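Local coordinates for TRNA nucleotidyl transferase-related protein (Thermotoga maritima, PDB 3H38), which probably adds CCA nucleotides to tRNA 3' ends as a class II nucleotidyltransferase using CTP, ATP and magnesium, this chain being the C-terminal part of the protein, at residues T212-R218 with R302-R306; L288-D293 with I313-E317; L25-F29 with R73-G77. The contacts are given in a common frame with arbitrary orientation. Residue numbers count along the deposited sequence, not the author numbering.

Contact 1. Residues T212-R218 with R302-R306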
ATOM      1  N   THR A 212       1.601 -19.253  -3.286  1.00 40.35           N
ATOM      2  CA  THR A 212       1.789 -18.096  -4.160  1.00 31.87           C
ATOM      3  C   THR A 212       3.150 -17.428  -3.942  1.00 37.21           C
ATOM      4  O   THR A 212       3.798 -17.671  -2.945  1.00 39.70           O
ATOM      5  CB  THR A 212       0.540 -17.107  -4.203  1.00 45.15           C
ATOM      6  OG1 THR A 212       0.952 -15.740  -4.056  1.00 41.81           O
ATOM      7  CG2 THR A 212      -0.467 -17.439  -3.154  1.00 28.50           C
ATOM      8  N   THR A 213       3.609 -16.637  -4.909  1.00 40.38           N
ATOM      9  CA  THR A 213       4.942 -16.054  -4.826  1.00 36.40           C
ATOM     10  C   THR A 213       4.934 -14.836  -3.916  1.00 43.16           C
ATOM     11  O   THR A 213       3.924 -14.134  -3.808  1.00 37.03           O
ATOM     12  CB  THR A 213       5.502 -15.660  -6.223  1.00 47.41           C
ATOM     13  OG1 THR A 213       4.790 -14.528  -6.756  1.00 34.74           O
ATOM     14  CG2 THR A 213       5.398 -16.825  -7.183  1.00 47.18           C
ATOM     15  N   GLY A 214       6.065 -14.603  -3.260  1.00 43.64           N
ATOM     16  CA  GLY A 214       6.243 -13.451  -2.400  1.00 41.13           C
ATOM     17  C   GLY A 214       5.859 -12.102  -2.983  1.00 44.98           C
ATOM     18  O   GLY A 214       5.032 -11.378  -2.409  1.00 42.96           O
ATOM     19  N   PRO A 215       6.470 -11.738  -4.119  1.00 45.43           N
ATOM     20  CA  PRO A 215       6.267 -10.420  -4.742  1.00 41.86           C
ATOM     21  C   PRO A 215       4.802 -10.092  -5.038  1.00 40.01           C
ATOM     22  O   PRO A 215       4.402  -8.923  -4.962  1.00 36.46           O
ATOM     23  CB  PRO A 215       7.052 -10.535  -6.057  1.00 47.24           C
ATOM     24  CG  PRO A 215       8.132 -11.530  -5.759  1.00 41.53           C
ATOM     25  CD  PRO A 215       7.532 -12.514  -4.787  1.00 38.53           C
ATOM     26  N   ARG A 216       4.012 -11.102  -5.385  1.00 33.03           N
ATOM     27  CA  ARG A 216       2.623 -10.853  -5.716  1.00 38.91           C
ATOM     28  C   ARG A 216       1.913 -10.493  -4.419  1.00 40.40           C
ATOM     29  O   ARG A 216       1.197  -9.506  -4.326  1.00 46.81           O
ATOM     30  CB  ARG A 216       2.008 -12.075  -6.411  1.00 38.49           C
ATOM     31  CG  ARG A 216       2.774 -12.528  -7.689  1.00 27.66           C
ATOM     32  CD  ARG A 216       1.929 -13.513  -8.548  1.00 30.24           C
ATOM     33  NE  ARG A 216       0.635 -12.904  -8.859  1.00 44.29           N
ATOM     34  CZ  ARG A 216      -0.553 -13.454  -8.633  1.00 46.45           C
ATOM     35  NH1 ARG A 216      -1.651 -12.764  -8.950  1.00 51.04           N
ATOM     36  NH2 ARG A 216      -0.655 -14.682  -8.114  1.00 34.57           N
ATOM     37  N   LEU A 217       2.168 -11.294  -3.400  1.00 41.78           N
ATOM     38  CA  LEU A 217       1.623 -11.091  -2.078  1.00 31.54           C
ATOM     39  C   LEU A 217       2.057  -9.728  -1.500  1.00 37.59           C
ATOM     40  O   LEU A 217       1.245  -8.994  -0.921  1.00 26.56           O
ATOM     41  CB  LEU A 217       2.117 -12.224  -1.184  1.00 28.56           C
ATOM     42  CG  LEU A 217       1.277 -13.435  -0.752  1.00 24.26           C
ATOM     43  CD1 LEU A 217       0.072 -13.667  -1.594  1.00 23.73           C
ATOM     44  CD2 LEU A 217       2.158 -14.681  -0.664  1.00 28.80           C
ATOM     45  N   ARG A 218       3.333  -9.380  -1.666  1.00 32.31           N
ATOM     46  CA  ARG A 218       3.831  -8.152  -1.071  1.00 31.90           C
ATOM     47  C   ARG A 218       3.043  -7.009  -1.669  1.00 40.58           C
ATOM     48  O   ARG A 218       2.614  -6.067  -0.979  1.00 47.60           O
ATOM     49  CB  ARG A 218       5.333  -7.982  -1.335  1.00 35.23           C
ATOM     50  CG  ARG A 218       5.848  -6.571  -1.147  1.00 31.71           C
ATOM     51  CD  ARG A 218       7.368  -6.481  -1.060  1.00 29.15           C
ATOM     52  NE  ARG A 218       7.764  -5.079  -0.998  1.00 37.10           N
ATOM     53  CZ  ARG A 218       9.019  -4.644  -0.903  1.00 34.99           C
ATOM     54  NH1 ARG A 218       9.272  -3.350  -0.853  1.00 36.92           N
ATOM     55  NH2 ARG A 218      10.020  -5.494  -0.868  1.00 28.70           N
ATOM     56  N   ARG A 302      11.811 -14.359   0.696  1.00 44.35           N
ATOM     57  CA  ARG A 302      10.511 -14.621   0.077  1.00 42.79           C
ATOM     58  C   ARG A 302       9.863 -13.332  -0.448  1.00 45.07           C
ATOM     59  O   ARG A 302       9.507 -13.225  -1.630  1.00 46.92           O
ATOM     60  CB  ARG A 302       9.578 -15.365   1.040  1.00 32.12           C
ATOM     61  CG  ARG A 302       8.147 -15.531   0.535  1.00 29.27           C
ATOM     62  CD  ARG A 302       7.484 -16.775   1.109  1.00 36.55           C
ATOM     63  NE  ARG A 302       6.020 -16.782   0.978  1.00 43.50           N
ATOM     64  CZ  ARG A 302       5.364 -17.185  -0.109  1.00 43.18           C
ATOM     65  NH1 ARG A 302       4.040 -17.192  -0.121  1.00 38.67           N
ATOM     66  NH2 ARG A 302       6.028 -17.593  -1.183  1.00 40.07           N
ATOM     67  N   TYR A 303       9.765 -12.346   0.418  1.00 38.80           N
ATOM     68  CA  TYR A 303       9.394 -10.997   0.088  1.00 39.03           C
ATOM     69  C   TYR A 303      10.736 -10.401  -0.091  1.00 41.97           C
ATOM     70  O   TYR A 303      11.648 -10.927   0.422  1.00 59.97           O
ATOM     71  CB  TYR A 303       8.645 -10.410   1.247  1.00 34.90           C
ATOM     72  CG  TYR A 303       7.574 -11.331   1.659  1.00 29.74           C
ATOM     73  CD1 TYR A 303       7.682 -12.047   2.790  1.00 24.13           C
ATOM     74  CD2 TYR A 303       6.479 -11.541   0.868  1.00 33.62           C
ATOM     75  CE1 TYR A 303       6.725 -12.904   3.140  1.00 32.86           C
ATOM     76  CE2 TYR A 303       5.534 -12.398   1.213  1.00 27.38           C
ATOM     77  CZ  TYR A 303       5.641 -13.068   2.358  1.00 27.40           C
ATOM     78  OH  TYR A 303       4.698 -13.941   2.726  1.00 21.08           O
ATOM     79  N   SER A 304      10.945  -9.404  -0.899  1.00 35.94           N
ATOM     80  CA  SER A 304      12.342  -9.025  -1.092  1.00 47.03           C
ATOM     81  C   SER A 304      12.884  -7.901  -0.233  1.00 52.59           C
ATOM     82  O   SER A 304      13.040  -6.823  -0.718  1.00 51.76           O
ATOM     83  CB  SER A 304      12.619  -8.769  -2.557  1.00 54.55           C
ATOM     84  OG  SER A 304      12.473  -9.957  -3.284  1.00 59.77           O
ATOM     85  N   LEU A 305      13.237  -8.187   1.016  1.00 48.45           N
ATOM     86  CA  LEU A 305      13.559  -7.191   2.036  1.00 39.44           C
ATOM     87  C   LEU A 305      15.027  -6.784   2.056  1.00 39.68           C
ATOM     88  O   LEU A 305      15.902  -7.584   1.716  1.00 51.07           O
ATOM     89  CB  LEU A 305      13.134  -7.736   3.393  1.00 39.88           C
ATOM     90  CG  LEU A 305      11.720  -8.326   3.306  1.00 45.69           C
ATOM     91  CD1 LEU A 305      11.217  -8.861   4.669  1.00 34.35           C
ATOM     92  CD2 LEU A 305      10.709  -7.306   2.668  1.00 28.63           C
ATOM     93  N   ARG A 306      15.315  -5.585   2.519  1.00 40.00           N
ATOM     94  CA  ARG A 306      16.675  -5.139   2.660  1.00 33.41           C
ATOM     95  C   ARG A 306      17.372  -6.028   3.635  1.00 39.44           C
ATOM     96  O   ARG A 306      16.776  -6.519   4.537  1.00 43.28           O
ATOM     97  CB  ARG A 306      16.715  -3.751   3.211  1.00 30.80           C
ATOM     98  CG  ARG A 306      16.009  -2.763   2.393  1.00 48.73           C
ATOM     99  CD  ARG A 306      16.542  -1.372   2.537  1.00 58.73           C
ATOM    100  NE  ARG A 306      16.191  -0.586   1.362  1.00 71.82           N
ATOM    101  CZ  ARG A 306      16.701   0.604   1.046  1.00 70.06           C
ATOM    102  NH1 ARG A 306      17.605   1.186   1.821  1.00 57.01           N
ATOM    103  NH2 ARG A 306      16.289   1.218  -0.052  1.00 65.46           N
TER

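Contact 2. Residues L288-D293 with I313-E317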
ATOM      1  N   LEU A 288       8.014  -8.573  12.532  1.00 34.43           N
ATOM      2  CA  LEU A 288       9.234  -9.363  12.510  1.00 38.57           C
ATOM      3  C   LEU A 288      10.102  -9.266  13.785  1.00 38.34           C
ATOM      4  O   LEU A 288      11.219  -9.773  13.828  1.00 43.58           O
ATOM      5  CB  LEU A 288      10.035  -9.046  11.241  1.00 37.06           C
ATOM      6  CG  LEU A 288       9.773  -9.874   9.962  1.00 39.02           C
ATOM      7  CD1 LEU A 288       8.363 -10.428   9.838  1.00 33.24           C
ATOM      8  CD2 LEU A 288      10.139  -9.082   8.728  1.00 31.11           C
ATOM      9  N   GLU A 289       9.579  -8.645  14.831  1.00 36.01           N
ATOM     10  CA  GLU A 289      10.280  -8.682  16.106  1.00 41.07           C
ATOM     11  C   GLU A 289      10.579 -10.117  16.534  1.00 41.25           C
ATOM     12  O   GLU A 289       9.730 -11.006  16.399  1.00 40.35           O
ATOM     13  CB  GLU A 289       9.475  -7.967  17.189  1.00 35.84           C
ATOM     14  CG  GLU A 289       9.478  -6.454  17.032  1.00 33.06           C
ATOM     15  CD  GLU A 289       8.759  -5.742  18.175  1.00 41.99           C
ATOM     16  OE1 GLU A 289       8.962  -4.519  18.322  1.00 42.03           O
ATOM     17  OE2 GLU A 289       7.992  -6.400  18.925  1.00 41.30           O
ATOM     18  N   PHE A 290      11.801 -10.331  17.021  1.00 37.21           N
ATOM     19  CA  PHE A 290      12.193 -11.577  17.700  1.00 40.49           C
ATOM     20  C   PHE A 290      12.383 -12.759  16.764  1.00 49.02           C
ATOM     21  O   PHE A 290      12.357 -13.925  17.184  1.00 49.15           O
ATOM     22  CB  PHE A 290      11.217 -11.915  18.828  1.00 37.26           C
ATOM     23  CG  PHE A 290      11.113 -10.835  19.860  1.00 44.10           C
ATOM     24  CD1 PHE A 290       9.935 -10.125  20.021  1.00 42.36           C
ATOM     25  CD2 PHE A 290      12.217 -10.501  20.643  1.00 48.57           C
ATOM     26  CE1 PHE A 290       9.839  -9.117  20.953  1.00 45.43           C
ATOM     27  CE2 PHE A 290      12.133  -9.494  21.583  1.00 52.14           C
ATOM     28  CZ  PHE A 290      10.942  -8.796  21.738  1.00 55.54           C
ATOM     29  N   TYR A 291      12.596 -12.441  15.494  1.00 45.35           N
ATOM     30  CA  TYR A 291      12.824 -13.457  14.485  1.00 41.37           C
ATOM     31  C   TYR A 291      14.261 -13.949  14.561  1.00 40.95           C
ATOM     32  O   TYR A 291      15.209 -13.166  14.587  1.00 46.81           O
ATOM     33  CB  TYR A 291      12.532 -12.904  13.083  1.00 39.58           C
ATOM     34  CG  TYR A 291      11.171 -13.257  12.529  1.00 34.65           C
ATOM     35  CD1 TYR A 291      11.052 -13.834  11.274  1.00 37.74           C
ATOM     36  CD2 TYR A 291      10.010 -13.010  13.253  1.00 38.20           C
ATOM     37  CE1 TYR A 291       9.813 -14.169  10.748  1.00 36.86           C
ATOM     38  CE2 TYR A 291       8.755 -13.342  12.734  1.00 39.00           C
ATOM     39  CZ  TYR A 291       8.671 -13.923  11.474  1.00 38.16           C
ATOM     40  OH  TYR A 291       7.457 -14.270  10.922  1.00 36.35           O
ATOM     41  N   ASP A 292      14.408 -15.261  14.606  1.00 45.07           N
ATOM     42  CA  ASP A 292      15.710 -15.895  14.517  1.00 53.78           C
ATOM     43  C   ASP A 292      16.290 -15.708  13.109  1.00 58.54           C
ATOM     44  O   ASP A 292      15.554 -15.474  12.149  1.00 65.66           O
ATOM     45  CB  ASP A 292      15.568 -17.380  14.856  1.00 54.34           C
ATOM     46  CG  ASP A 292      14.294 -18.001  14.265  1.00 67.99           C
ATOM     47  OD1 ASP A 292      13.190 -17.384  14.352  1.00 65.96           O
ATOM     48  OD2 ASP A 292      14.403 -19.121  13.728  1.00 68.85           O
ATOM     49  N   ASP A 293      17.584 -15.878  12.976  1.00 51.93           N
ATOM     50  CA  ASP A 293      18.295 -15.617  11.757  1.00 53.29           C
ATOM     51  C   ASP A 293      17.831 -16.410  10.557  1.00 53.43           C
ATOM     52  O   ASP A 293      17.840 -15.922   9.470  1.00 48.05           O
ATOM     53  CB  ASP A 293      19.766 -15.915  11.988  1.00 59.19           C
ATOM     54  CG  ASP A 293      20.506 -14.743  12.559  1.00 67.38           C
ATOM     55  OD1 ASP A 293      20.065 -13.624  12.323  1.00 55.39           O
ATOM     56  OD2 ASP A 293      21.535 -14.911  13.218  1.00 79.06           O
ATOM     57  N   ILE A 313      15.336  -3.637  13.265  1.00 45.25           N
ATOM     58  CA  ILE A 313      14.283  -4.209  14.083  1.00 45.35           C
ATOM     59  C   ILE A 313      14.870  -4.630  15.419  1.00 46.23           C
ATOM     60  O   ILE A 313      14.338  -4.302  16.479  1.00 52.20           O
ATOM     61  CB  ILE A 313      13.637  -5.421  13.375  1.00 41.84           C
ATOM     62  CG1 ILE A 313      12.766  -4.926  12.213  1.00 36.59           C
ATOM     63  CG2 ILE A 313      12.843  -6.274  14.355  1.00 34.85           C
ATOM     64  CD1 ILE A 313      12.044  -6.030  11.425  1.00 33.45           C
ATOM     65  N   ARG A 314      15.993  -5.332  15.354  1.00 44.49           N
ATOM     66  CA  ARG A 314      16.639  -5.868  16.535  1.00 41.79           C
ATOM     67  C   ARG A 314      17.103  -4.761  17.457  1.00 35.44           C
ATOM     68  O   ARG A 314      17.026  -4.893  18.675  1.00 34.95           O
ATOM     69  CB  ARG A 314      17.789  -6.794  16.144  1.00 44.98           C
ATOM     70  CG  ARG A 314      17.270  -8.112  15.618  1.00 45.50           C
ATOM     71  CD  ARG A 314      18.366  -9.090  15.284  1.00 47.97           C
ATOM     72  NE  ARG A 314      17.810 -10.435  15.152  1.00 56.49           N
ATOM     73  CZ  ARG A 314      18.387 -11.416  14.467  1.00 55.47           C
ATOM     74  NH1 ARG A 314      17.811 -12.610  14.398  1.00 48.88           N
ATOM     75  NH2 ARG A 314      19.542 -11.199  13.853  1.00 58.36           N
ATOM     76  N   HIS A 315      17.562  -3.657  16.882  1.00 37.31           N
ATOM     77  CA  HIS A 315      17.923  -2.510  17.698  1.00 35.51           C
ATOM     78  C   HIS A 315      16.717  -2.076  18.534  1.00 40.58           C
ATOM     79  O   HIS A 315      16.835  -1.866  19.733  1.00 42.74           O
ATOM     80  CB  HIS A 315      18.452  -1.363  16.830  1.00 39.60           C
ATOM     81  CG  HIS A 315      18.807  -0.124  17.603  1.00 48.00           C
ATOM     82  ND1 HIS A 315      19.676  -0.138  18.683  1.00 55.42           N
ATOM     83  CD2 HIS A 315      18.434   1.167  17.450  1.00 41.15           C
ATOM     84  CE1 HIS A 315      19.808   1.083  19.157  1.00 48.18           C
ATOM     85  NE2 HIS A 315      19.069   1.901  18.425  1.00 46.56           N
ATOM     86  N   VAL A 316      15.544  -1.984  17.909  1.00 47.97           N
ATOM     87  CA  VAL A 316      14.352  -1.521  18.622  1.00 50.82           C
ATOM     88  C   VAL A 316      13.875  -2.570  19.619  1.00 50.61           C
ATOM     89  O   VAL A 316      13.638  -2.264  20.787  1.00 50.52           O
ATOM     90  CB  VAL A 316      13.209  -1.087  17.643  1.00 38.39           C
ATOM     91  CG1 VAL A 316      11.917  -0.734  18.383  1.00 30.16           C
ATOM     92  CG2 VAL A 316      13.659   0.093  16.811  1.00 40.72           C
ATOM     93  N   GLU A 317      13.764  -3.819  19.182  1.00 49.98           N
ATOM     94  CA  GLU A 317      13.273  -4.845  20.094  1.00 51.02           C
ATOM     95  C   GLU A 317      14.180  -4.981  21.304  1.00 52.03           C
ATOM     96  O   GLU A 317      13.717  -5.307  22.389  1.00 55.69           O
ATOM     97  CB  GLU A 317      13.061  -6.193  19.400  1.00 53.21           C
ATOM     98  CG  GLU A 317      14.322  -6.839  18.868  1.00 60.85           C
ATOM     99  CD  GLU A 317      14.033  -8.039  17.976  1.00 68.82           C
ATOM    100  OE1 GLU A 317      13.264  -7.899  16.986  1.00 59.97           O
ATOM    101  OE2 GLU A 317      14.583  -9.127  18.269  1.00 76.70           O
TER

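Contact 3. Residues L25-F29 with R73-G77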
ATOM      1  N   LEU A  25     -17.793   8.635 -28.425  1.00 34.69           N
ATOM      2  CA  LEU A  25     -16.891   8.522 -29.538  1.00 44.28           C
ATOM      3  C   LEU A  25     -16.262   7.186 -29.634  1.00 37.03           C
ATOM      4  O   LEU A  25     -16.170   6.651 -30.679  1.00 40.78           O
ATOM      5  CB  LEU A  25     -15.768   9.502 -29.377  1.00 55.83           C
ATOM      6  CG  LEU A  25     -16.026  10.925 -29.745  1.00 65.72           C
ATOM      7  CD1 LEU A  25     -14.785  11.420 -30.420  1.00 69.83           C
ATOM      8  CD2 LEU A  25     -17.194  10.956 -30.655  1.00 64.14           C
ATOM      9  N   LEU A  26     -15.805   6.671 -28.510  1.00 45.53           N
ATOM     10  CA  LEU A  26     -15.146   5.380 -28.462  1.00 40.74           C
ATOM     11  C   LEU A  26     -16.111   4.297 -28.932  1.00 43.14           C
ATOM     12  O   LEU A  26     -15.723   3.395 -29.692  1.00 49.92           O
ATOM     13  CB  LEU A  26     -14.613   5.081 -27.063  1.00 42.08           C
ATOM     14  CG  LEU A  26     -13.468   5.969 -26.557  1.00 46.37           C
ATOM     15  CD1 LEU A  26     -13.255   5.805 -25.061  1.00 37.28           C
ATOM     16  CD2 LEU A  26     -12.174   5.695 -27.296  1.00 44.17           C
ATOM     17  N   GLY A  27     -17.365   4.398 -28.495  1.00 31.80           N
ATOM     18  CA  GLY A  27     -18.382   3.444 -28.898  1.00 40.57           C
ATOM     19  C   GLY A  27     -18.484   3.484 -30.407  1.00 41.08           C
ATOM     20  O   GLY A  27     -18.456   2.453 -31.082  1.00 34.85           O
ATOM     21  N   LYS A  28     -18.578   4.696 -30.911  1.00 46.20           N
ATOM     22  CA  LYS A  28     -18.697   4.968 -32.321  1.00 47.61           C
ATOM     23  C   LYS A  28     -17.539   4.431 -33.126  1.00 48.10           C
ATOM     24  O   LYS A  28     -17.782   3.838 -34.145  1.00 47.93           O
ATOM     25  CB  LYS A  28     -18.880   6.459 -32.557  1.00 53.60           C
ATOM     26  CG  LYS A  28     -20.019   6.838 -33.454  1.00 62.70           C
ATOM     27  CD  LYS A  28     -19.718   6.636 -34.917  1.00 72.25           C
ATOM     28  CE  LYS A  28     -20.809   5.807 -35.625  1.00 73.58           C
ATOM     29  NZ  LYS A  28     -20.708   5.725 -37.114  1.00 63.04           N
ATOM     30  N   PHE A  29     -16.303   4.602 -32.651  1.00 34.00           N
ATOM     31  CA  PHE A  29     -15.136   3.976 -33.284  1.00 32.55           C
ATOM     32  C   PHE A  29     -15.284   2.468 -33.281  1.00 31.00           C
ATOM     33  O   PHE A  29     -14.833   1.799 -34.205  1.00 45.12           O
ATOM     34  CB  PHE A  29     -13.825   4.317 -32.573  1.00 44.58           C
ATOM     35  CG  PHE A  29     -13.522   5.779 -32.512  1.00 54.59           C
ATOM     36  CD1 PHE A  29     -12.615   6.268 -31.585  1.00 53.12           C
ATOM     37  CD2 PHE A  29     -14.151   6.675 -33.371  1.00 55.83           C
ATOM     38  CE1 PHE A  29     -12.335   7.625 -31.520  1.00 55.25           C
ATOM     39  CE2 PHE A  29     -13.874   8.029 -33.310  1.00 54.23           C
ATOM     40  CZ  PHE A  29     -12.969   8.505 -32.382  1.00 56.49           C
ATOM     41  N   ARG A  73      -6.273   8.706 -34.487  1.00 56.98           N
ATOM     42  CA  ARG A  73      -6.388   9.694 -35.526  1.00 58.21           C
ATOM     43  C   ARG A  73      -7.578  10.585 -35.446  1.00 70.47           C
ATOM     44  O   ARG A  73      -7.835  11.349 -36.349  1.00 71.50           O
ATOM     45  CB  ARG A  73      -6.343   9.078 -36.895  1.00 61.92           C
ATOM     46  CG  ARG A  73      -7.112   7.875 -37.103  1.00 61.20           C
ATOM     47  CD  ARG A  73      -7.357   7.745 -38.550  1.00 68.05           C
ATOM     48  NE  ARG A  73      -7.145   6.394 -39.010  1.00 75.73           N
ATOM     49  CZ  ARG A  73      -7.908   5.782 -39.901  1.00 78.41           C
ATOM     50  NH1 ARG A  73      -8.926   6.411 -40.434  1.00 76.86           N
ATOM     51  NH2 ARG A  73      -7.647   4.545 -40.259  1.00 76.50           N
ATOM     52  N   PHE A  74      -8.309  10.502 -34.359  1.00 70.62           N
ATOM     53  CA  PHE A  74      -9.458  11.370 -34.175  1.00 71.69           C
ATOM     54  C   PHE A  74      -9.346  11.978 -32.802  1.00 69.94           C
ATOM     55  O   PHE A  74     -10.003  12.973 -32.491  1.00 72.92           O
ATOM     56  CB  PHE A  74     -10.764  10.599 -34.360  1.00 69.52           C
ATOM     57  CG  PHE A  74     -10.840   9.874 -35.668  1.00 71.44           C
ATOM     58  CD1 PHE A  74     -10.321   8.598 -35.800  1.00 74.18           C
ATOM     59  CD2 PHE A  74     -11.401  10.476 -36.777  1.00 74.52           C
ATOM     60  CE1 PHE A  74     -10.376   7.932 -37.013  1.00 74.42           C
ATOM     61  CE2 PHE A  74     -11.457   9.813 -37.991  1.00 75.33           C
ATOM     62  CZ  PHE A  74     -10.941   8.539 -38.107  1.00 72.65           C
ATOM     63  N   LEU A  75      -8.477  11.373 -31.999  1.00 65.93           N
ATOM     64  CA  LEU A  75      -8.158  11.856 -30.664  1.00 71.37           C
ATOM     65  C   LEU A  75      -6.663  12.070 -30.564  1.00 81.37           C
ATOM     66  O   LEU A  75      -5.934  11.171 -30.149  1.00 87.28           O
ATOM     67  CB  LEU A  75      -8.577  10.837 -29.614  1.00 71.21           C
ATOM     68  CG  LEU A  75     -10.037  10.404 -29.631  1.00 69.82           C
ATOM     69  CD1 LEU A  75     -10.278   9.431 -28.497  1.00 70.36           C
ATOM     70  CD2 LEU A  75     -10.938  11.618 -29.507  1.00 66.07           C
ATOM     71  N   PRO A  76      -6.198  13.266 -30.947  1.00 86.70           N
ATOM     72  CA  PRO A  76      -4.764  13.570 -30.977  1.00 87.34           C
ATOM     73  C   PRO A  76      -4.102  13.344 -29.621  1.00 89.89           C
ATOM     74  O   PRO A  76      -4.384  14.056 -28.652  1.00 89.91           O
ATOM     75  CB  PRO A  76      -4.731  15.052 -31.348  1.00 86.85           C
ATOM     76  CG  PRO A  76      -6.032  15.292 -32.066  1.00 87.91           C
ATOM     77  CD  PRO A  76      -7.021  14.412 -31.372  1.00 86.24           C
ATOM     78  N   GLY A  77      -3.230  12.345 -29.561  1.00 88.25           N
ATOM     79  CA  GLY A  77      -2.514  12.028 -28.341  1.00 85.65           C
ATOM     80  C   GLY A  77      -1.338  11.103 -28.597  1.00 79.18           C
ATOM     81  O   GLY A  77      -1.052  10.747 -29.743  1.00 77.48           O
TER

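Contact 1. Residues T212-R218 with R302-R306
The carbonyl T212 O takes two hydrogen bonds from one guanidinium: R302 NH1 lies 2.9 Å and R302 NH2 2.8 Å from T212 O. R302 NH1 also makes a weak bond to L209 O, at the preceding helix 208-211. The arginine thus ties up carbonyls where that helix ends. T213 is the N-cap of helix 214-225, and G214 N lies over one face of the R302 guanidinium. G214 CA approaches R302 O at 3.4 Å in a nearly straight CA-H...O contact. An ideal CB on G214 would clash with R302 O. In this all-helical part, the start of a helix in the probable RNA-binding region meets the end of helix 293-302 and the loop after it. T212 also packs on P175, near the nucleotide-binding D174. The Y303 ring edge faces G214 O and L217 CB, while its hydroxyl bonds to L246 O. R218 NE pairs with E222 in a salt bridge, and R218 NH2 makes a weak 3.3 Å hydrogen bond to S304 O.

Contact 2. Residues L288-D293 with I313-E317
A type II beta turn, L288 to Y291, links helix 279-287 to helix 293-302 and packs against helix 309-328. Three consecutive helices of the all-helical part of the chain are joined here. L288 is the first residue past helix 279-287. Its CB meets I313 CD1 at 3.6 Å, an apolar contact, and its side chain also touches V299. At E289 the backbone comes closest to the helix, with E289 CA 6.3 Å from E317 CA. The E289 carboxylate turns to other partners, a salt bridge with K259 and a hydrogen bond with Y354. F290 has positive phi, as the third position of a type II turn requires. F290 N donates to E317 OE1 at 2.8 Å, so a buried carboxylate receives a turn amide. The F290 ring lays one face over E317 CB. Y291 contributes its backbone: R314 NH1 donates to Y291 O at 2.7 Å. The Y291 hydroxyl bonds to K249 N instead. D292 is the N-cap of helix 293-302, and its OD2 bonds to S295 OG. D293, in the first turn of that helix, closes the contact with a salt bridge to R314. D293 OD1 receives R314 NH2 at 2.9 Å and R314 NH1 at 3.2 Å.

Contact 3. Residues L25-F29 with R73-G77
F29, on helix 17-32, packs its ring against F74 and L75 of the loop. F29 CZ is 3.6 Å from F74 CB, and the edge of the F29 ring faces L75, with F29 CE1 4.1 Å from L75 CG. The rings of F29 and F74 meet obliquely, centroids 5.4 Å apart and planes at 39°. F29 also makes an edge-to-face pair with Y70 of helix 64-72. One turn before F29, L25 adds a methyl contact, L25 CD1 to L75 CD2 at 4.0 Å. L26 CD2 is further off, 4.4 Å from L75 CD1. L26 packs mainly elsewhere, on F67 and on I56 and I58 of strand 56-60. The contact belongs to the nucleotidyltransferase head. The loop leads from helix 64-72 into the edge strand 77-80, and helix 17-32 lies beside it. L26 sits about 9 Å, side chain to side chain, from the magnesium-binding D57 and D99. All cross-segment contacts are apolar, so shape and exclusion of water, rather than directional bonds, hold the helix and loop together.

Overall arrangement
Contact 3 comes first along the chain and closes before the other two open. It lies in the nucleotidyltransferase head, beside its mixed sheet. Contacts 1 and 2 lie in the helical part that follows. Their segments alternate in sequence, and both use the connections around helix 293-302: contact 2 at its start, contact 1 at its end. Their centres are 19 Å apart, and they touch where L305 CD1 meets L288 CD2 at 4.2 Å. Contact 3 is centred 40 Å from contact 1 and 56 Å from contact 2, on the opposite side of the chain's centre from contact 2. The elongated chain thus has a catalytic head at one end and a helical body extending from it.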